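PDB 1KTG: Bis(5'-nucleosyl)-tetraphosphatase [asymmetrical] from Caenorhabditis elegans, which hydrolyses diadenosine tetraphosphate asymmetrically to AMP and ATP, using divalent metal ions such as magnesium. Local coordinates for residues Q63-E68 with K91-D96; E72-E77 with V85-A90. One frame throughout, in Å; residues are numbered along the deposited sequence.

Contact 1. Residues Q63-E68 with K91-D96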
# COMPACT_ATOMS: atom_id res chain seq x y z
N GLN A 63 -10.81 8.12 7.04
CA GLN A 63 -9.57 8.50 7.72
C GLN A 63 -8.49 8.90 6.72
O GLN A 63 -7.40 9.30 7.11
CB GLN A 63 -9.06 7.31 8.53
CG GLN A 63 -9.95 6.92 9.68
CD GLN A 63 -9.53 5.60 10.29
OE1 GLN A 63 -9.89 4.54 9.80
NE2 GLN A 63 -8.74 5.67 11.35
N LEU A 64 -8.80 8.79 5.43
CA LEU A 64 -7.80 9.01 4.39
C LEU A 64 -8.13 10.16 3.44
O LEU A 64 -9.29 10.46 3.20
CB LEU A 64 -7.69 7.74 3.53
CG LEU A 64 -7.20 6.46 4.19
CD1 LEU A 64 -7.26 5.33 3.16
CD2 LEU A 64 -5.80 6.64 4.74
N THR A 65 -7.08 10.78 2.92
CA THR A 65 -7.19 11.70 1.80
C THR A 65 -6.49 10.99 0.64
O THR A 65 -5.25 10.95 0.58
CB THR A 65 -6.50 13.05 2.07
OG1 THR A 65 -7.19 13.75 3.11
CG2 THR A 65 -6.65 13.98 0.87
N ILE A 66 -7.27 10.40 -0.25
CA ILE A 66 -6.70 9.63 -1.36
C ILE A 66 -6.43 10.55 -2.53
O ILE A 66 -7.30 11.30 -2.95
CB ILE A 66 -7.65 8.50 -1.78
CG1 ILE A 66 -7.95 7.59 -0.60
CG2 ILE A 66 -7.01 7.69 -2.91
CD1 ILE A 66 -8.93 6.48 -0.88
N HIS A 67 -5.20 10.51 -3.03
CA HIS A 67 -4.80 11.36 -4.14
C HIS A 67 -5.11 10.63 -5.44
O HIS A 67 -4.32 9.82 -5.90
CB HIS A 67 -3.31 11.65 -4.05
CG HIS A 67 -2.90 12.28 -2.76
ND1 HIS A 67 -3.52 13.40 -2.24
CD2 HIS A 67 -1.94 11.94 -1.87
CE1 HIS A 67 -2.96 13.72 -1.09
NE2 HIS A 67 -2.00 12.85 -0.84
N GLU A 68 -6.25 10.93 -6.04
CA GLU A 68 -6.69 10.23 -7.25
C GLU A 68 -5.77 10.41 -8.44
O GLU A 68 -5.75 9.56 -9.34
CB GLU A 68 -8.12 10.63 -7.61
CG GLU A 68 -9.03 10.46 -6.42
CD GLU A 68 -10.50 10.52 -6.74
OE1 GLU A 68 -10.87 10.51 -7.95
OE2 GLU A 68 -11.29 10.56 -5.77
N LYS A 91 -3.12 9.75 2.09
CA LYS A 91 -2.62 10.30 3.33
C LYS A 91 -3.50 9.91 4.51
O LYS A 91 -4.70 10.12 4.47
CB LYS A 91 -2.57 11.82 3.27
CG LYS A 91 -2.06 12.47 4.54
CD LYS A 91 -1.86 13.96 4.37
CE LYS A 91 -1.28 14.59 5.62
NZ LYS A 91 -1.03 16.05 5.42
N LEU A 92 -2.89 9.34 5.54
CA LEU A 92 -3.58 9.09 6.80
C LEU A 92 -3.54 10.42 7.55
O LEU A 92 -2.51 10.81 8.07
CB LEU A 92 -2.89 7.99 7.60
CG LEU A 92 -3.59 7.58 8.90
CD1 LEU A 92 -4.92 6.91 8.61
CD2 LEU A 92 -2.68 6.65 9.69
N ASN A 93 -4.68 11.09 7.62
CA ASN A 93 -4.76 12.44 8.16
C ASN A 93 -4.50 12.61 9.64
O ASN A 93 -3.83 13.56 10.06
CB ASN A 93 -6.11 13.01 7.80
CG ASN A 93 -6.24 13.20 6.31
OD1 ASN A 93 -5.33 13.74 5.69
ND2 ASN A 93 -7.34 12.74 5.73
N ASN A 94 -5.04 11.69 10.44
CA ASN A 94 -4.92 11.77 11.89
C ASN A 94 -4.10 10.60 12.46
O ASN A 94 -3.80 9.65 11.74
CB ASN A 94 -6.32 11.80 12.50
CG ASN A 94 -6.95 13.17 12.42
OD1 ASN A 94 -6.31 14.19 12.73
ND2 ASN A 94 -8.21 13.22 12.00
N PRO A 95 -3.74 10.68 13.74
CA PRO A 95 -2.91 9.67 14.41
C PRO A 95 -3.66 8.39 14.74
O PRO A 95 -3.68 7.93 15.88
CB PRO A 95 -2.49 10.36 15.72
CG PRO A 95 -3.07 11.72 15.68
CD PRO A 95 -4.12 11.76 14.66
N ASP A 96 -4.31 7.84 13.73
CA ASP A 96 -5.05 6.60 13.87
C ASP A 96 -4.10 5.42 14.03
O ASP A 96 -2.96 5.44 13.55
CB ASP A 96 -5.92 6.39 12.64
CG ASP A 96 -6.97 7.46 12.50
OD1 ASP A 96 -7.46 7.98 13.53
OD2 ASP A 96 -7.39 7.82 11.39
O HOH W 1 -7.01 9.75 9.80
O HOH W 2 -5.71 15.76 3.65

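Contact 2. Residues E72-E77 with V85-A90. With AMP (adenosine monophosphate), chain J.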
# COMPACT_ATOMS: atom_id res chain seq x y z
N GLU A 72 -0.22 4.12 -9.72
CA GLU A 72 0.71 3.37 -10.55
C GLU A 72 0.37 1.89 -10.40
O GLU A 72 -0.13 1.46 -9.36
CB GLU A 72 2.14 3.64 -10.08
CG GLU A 72 3.19 2.72 -10.66
CD GLU A 72 3.40 2.93 -12.12
OE1 GLU A 72 4.44 3.55 -12.49
OE2 GLU A 72 2.54 2.48 -12.90
N THR A 73 0.65 1.11 -11.44
CA THR A 73 0.35 -0.32 -11.39
C THR A 73 1.61 -1.16 -11.55
O THR A 73 2.41 -0.93 -12.45
CB THR A 73 -0.67 -0.69 -12.46
OG1 THR A 73 -1.86 0.09 -12.28
CG2 THR A 73 -1.14 -2.14 -12.30
N LEU A 74 1.80 -2.11 -10.63
CA LEU A 74 2.92 -3.02 -10.66
C LEU A 74 2.48 -4.32 -11.31
O LEU A 74 1.34 -4.71 -11.17
CB LEU A 74 3.41 -3.32 -9.24
CG LEU A 74 3.95 -2.17 -8.39
CD1 LEU A 74 4.55 -2.73 -7.11
CD2 LEU A 74 4.99 -1.32 -9.13
N PHE A 75 3.38 -4.98 -12.04
CA PHE A 75 3.08 -6.26 -12.66
C PHE A 75 4.15 -7.25 -12.23
O PHE A 75 5.34 -6.96 -12.33
CB PHE A 75 3.10 -6.13 -14.19
N TYR A 76 3.73 -8.41 -11.74
CA TYR A 76 4.68 -9.47 -11.41
C TYR A 76 4.04 -10.84 -11.39
O TYR A 76 2.81 -10.97 -11.39
CB TYR A 76 5.38 -9.20 -10.08
CG TYR A 76 4.47 -8.96 -8.90
CD1 TYR A 76 4.01 -7.68 -8.61
CD2 TYR A 76 4.10 -9.99 -8.05
CE1 TYR A 76 3.20 -7.43 -7.52
CE2 TYR A 76 3.29 -9.75 -6.95
CZ TYR A 76 2.84 -8.47 -6.70
OH TYR A 76 2.05 -8.23 -5.60
N GLU A 77 4.88 -11.86 -11.37
CA GLU A 77 4.40 -13.23 -11.36
C GLU A 77 4.01 -13.66 -9.96
O GLU A 77 4.79 -13.55 -9.01
CB GLU A 77 5.45 -14.18 -11.94
CG GLU A 77 4.90 -15.58 -12.17
CD GLU A 77 5.86 -16.49 -12.91
OE1 GLU A 77 5.87 -16.46 -14.16
OE2 GLU A 77 6.60 -17.24 -12.24
N VAL A 85 -1.06 -5.08 -9.69
CA VAL A 85 -1.50 -4.47 -8.45
C VAL A 85 -1.51 -2.96 -8.66
O VAL A 85 -0.47 -2.33 -8.81
CB VAL A 85 -0.60 -4.81 -7.25
CG1 VAL A 85 -1.22 -4.27 -5.95
CG2 VAL A 85 -0.40 -6.32 -7.14
N LYS A 86 -2.71 -2.39 -8.70
CA LYS A 86 -2.84 -0.96 -8.86
C LYS A 86 -2.86 -0.29 -7.50
O LYS A 86 -3.65 -0.66 -6.64
CB LYS A 86 -4.13 -0.63 -9.59
CG LYS A 86 -4.29 0.86 -9.84
CD LYS A 86 -5.38 1.17 -10.85
CE LYS A 86 -5.43 2.66 -11.10
NZ LYS A 86 -6.49 3.08 -12.06
N TYR A 87 -2.00 0.71 -7.31
CA TYR A 87 -1.92 1.47 -6.05
C TYR A 87 -2.22 2.95 -6.27
O TYR A 87 -1.74 3.55 -7.23
CB TYR A 87 -0.50 1.43 -5.48
CG TYR A 87 -0.06 0.10 -4.91
CD1 TYR A 87 0.70 -0.78 -5.66
CD2 TYR A 87 -0.37 -0.24 -3.61
CE1 TYR A 87 1.11 -1.98 -5.13
CE2 TYR A 87 0.04 -1.44 -3.07
CZ TYR A 87 0.78 -2.31 -3.83
OH TYR A 87 1.19 -3.50 -3.29
N TRP A 88 -2.99 3.52 -5.34
CA TRP A 88 -3.17 4.96 -5.23
C TRP A 88 -2.46 5.43 -3.95
O TRP A 88 -2.39 4.71 -2.97
CB TRP A 88 -4.65 5.32 -5.09
CG TRP A 88 -5.47 5.33 -6.33
CD1 TRP A 88 -5.75 6.41 -7.13
CD2 TRP A 88 -6.23 4.24 -6.86
NE1 TRP A 88 -6.59 6.04 -8.15
CE2 TRP A 88 -6.90 4.71 -8.01
CE3 TRP A 88 -6.38 2.89 -6.50
CZ2 TRP A 88 -7.72 3.89 -8.79
CZ3 TRP A 88 -7.20 2.09 -7.27
CH2 TRP A 88 -7.86 2.59 -8.40
N LEU A 89 -1.92 6.65 -3.98
CA LEU A 89 -1.29 7.26 -2.81
C LEU A 89 -2.40 7.84 -1.91
O LEU A 89 -3.34 8.43 -2.39
CB LEU A 89 -0.31 8.35 -3.26
CG LEU A 89 0.52 9.04 -2.17
CD1 LEU A 89 1.48 8.07 -1.49
CD2 LEU A 89 1.28 10.23 -2.74
N ALA A 90 -2.29 7.66 -0.59
CA ALA A 90 -3.32 8.11 0.32
C ALA A 90 -2.73 8.56 1.65
O ALA A 90 -1.96 7.84 2.27
CB ALA A 90 -4.32 7.00 0.55
P AMP J . 1.46 -10.76 -2.90
O1P AMP J . 1.94 -9.73 -1.90
O2P AMP J . 1.16 -10.11 -4.23
O3P AMP J . 0.37 -11.58 -2.27
O5' AMP J . 2.71 -11.76 -3.12
C5' AMP J . 2.58 -12.93 -3.93
C4' AMP J . 3.98 -13.44 -4.23
O4' AMP J . 4.62 -12.49 -5.07
C3' AMP J . 4.82 -13.57 -2.97
O3' AMP J . 5.57 -14.78 -3.03
C2' AMP J . 5.72 -12.35 -2.96
O2' AMP J . 7.03 -12.62 -2.51
C1' AMP J . 5.75 -11.91 -4.42
N9 AMP J . 5.73 -10.44 -4.61
C8 AMP J . 5.05 -9.51 -3.90
N7 AMP J . 5.29 -8.28 -4.41
C5 AMP J . 6.11 -8.40 -5.45
C6 AMP J . 6.74 -7.47 -6.41
N6 AMP J . 6.52 -6.14 -6.33
N1 AMP J . 7.55 -8.00 -7.35
C2 AMP J . 7.77 -9.32 -7.43
N3 AMP J . 7.22 -10.22 -6.58
C4 AMP J . 6.41 -9.82 -5.59
O HOH W 3 2.55 -5.48 -4.46

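Contact 1. Residues Q63-E68 with K91-D96
T65 and K91 form an antiparallel hydrogen-bonded pair near the open end of the hairpin made by strands 64-78 and 81-92, part of the mixed sheet of this Nudix fold. T65 N donates to K91 O at 2.9 Å, and K91 N returns a bond to T65 O. One step further out, Q63 O takes a longer bond from N93 N, at 3.3 Å. It also accepts from a water, which in turn is bonded by N94 N. That water ties the turn residue just before strand 64-78 to the loop after strand 81-92. Its contact with D96 OD2 is short and doubtful.

The side chains of T65 and N93 cross at about a right angle. N93 ND2 donates to T65 OG1 at 2.8 Å, and the hydroxyl lies in the plane of the amide. The T65 first torsion (chi1 -66°) puts OG1 beside the backbone N, where N93 ND2 meets it. A second water is bonded to T65 OG1 and donates to N93 OD1 at 2.9 Å. The hydroxyl and the amide are thus joined both directly and through water, which should restrict the turning of both.

On the opposite face from T65 and K91, L64 and L92 form a non-hydrogen-bonded pair, and L64 CD2 meets L92 CD1 at 4.0 Å. I59 and I10 touch both leucines, so this pair packs against strand 3-14 and the loop before strand 64-78.

The second shell includes T60, whose N bonds Q63 OE1, and Y11, whose hydroxyl bonds H67 NE2. The H67 ring lies beside K91 CB. T65 O sits over the centre of this ring, 3.9 Å above its plane, while K91 N approaches the same oxygen from 39° out of the carbonyl plane.

Contact 2. Residues E72-E77 with V85-A90
Y76 OH, next to V85, is held by two polar partners. It donates a very short bond of 2.5 Å to AMP O2P, which lies at the ring edge, in its plane. A water donates to Y76 OH at 3.0 Å. The same water is bonded to Y87 OH at 2.7 Å. The water thus links tyrosines of both strands of the hairpin.

The adenine of AMP lies over one face of the Y76 ring, with C5 over the ring centre and 3.4 Å above its plane. The first torsion (chi1 54°) sets Y76 CG between the backbone N and the carbonyl carbon, and there it lies 3.6 Å from AMP N1. V85 CG2 packs obliquely on the ring, 3.8 Å from Y76 CE1. An alanine in place of Y76 would probably leave O2P without this donor and the adenine without the ring beneath it. K36, K83, H31 and Y121 also hydrogen-bond AMP.

The backbone beneath is a regular antiparallel ladder. L74 pairs with V85 and E72 with Y87, each through two N-H...O bonds. On this face L74 CD1 meets Y87 CE1 at 4.0 Å, and M124 of helix 122-137 touches both side chains. On the other face T73 OG1 lies 3.5 Å from K86 CG. T73 N donates to the anti lone pair of E72 OE2.

Y76 therefore serves the nucleotide twice. Its ring offers a flat apolar face to the base, and its hydroxyl offers a polar group to the phosphate, though the very short length leaves the strength of that bond uncertain.

Both contacts lie on one hairpin, strands 64-78 and 81-92, with centres about 18 Å apart. Along the chain the order is 63-68, 72-77, 85-90, 91-96, so contact 2 is nested inside the loop closed by contact 1. The chain turns a corner at E68, between the two segments of strand 64-78. The contacts also touch directly: H67 N and L89 O, 2.9 Å apart, probably form a hydrogen bond, and I66 packs on A90. Strand 81-92 also runs parallel to strand 3-14, which joins the hairpin to the rest of the mixed sheet. Contact 2 reaches the nucleotide pocket, whereas contact 1 lies at the open end of the hairpin, away from the pocket.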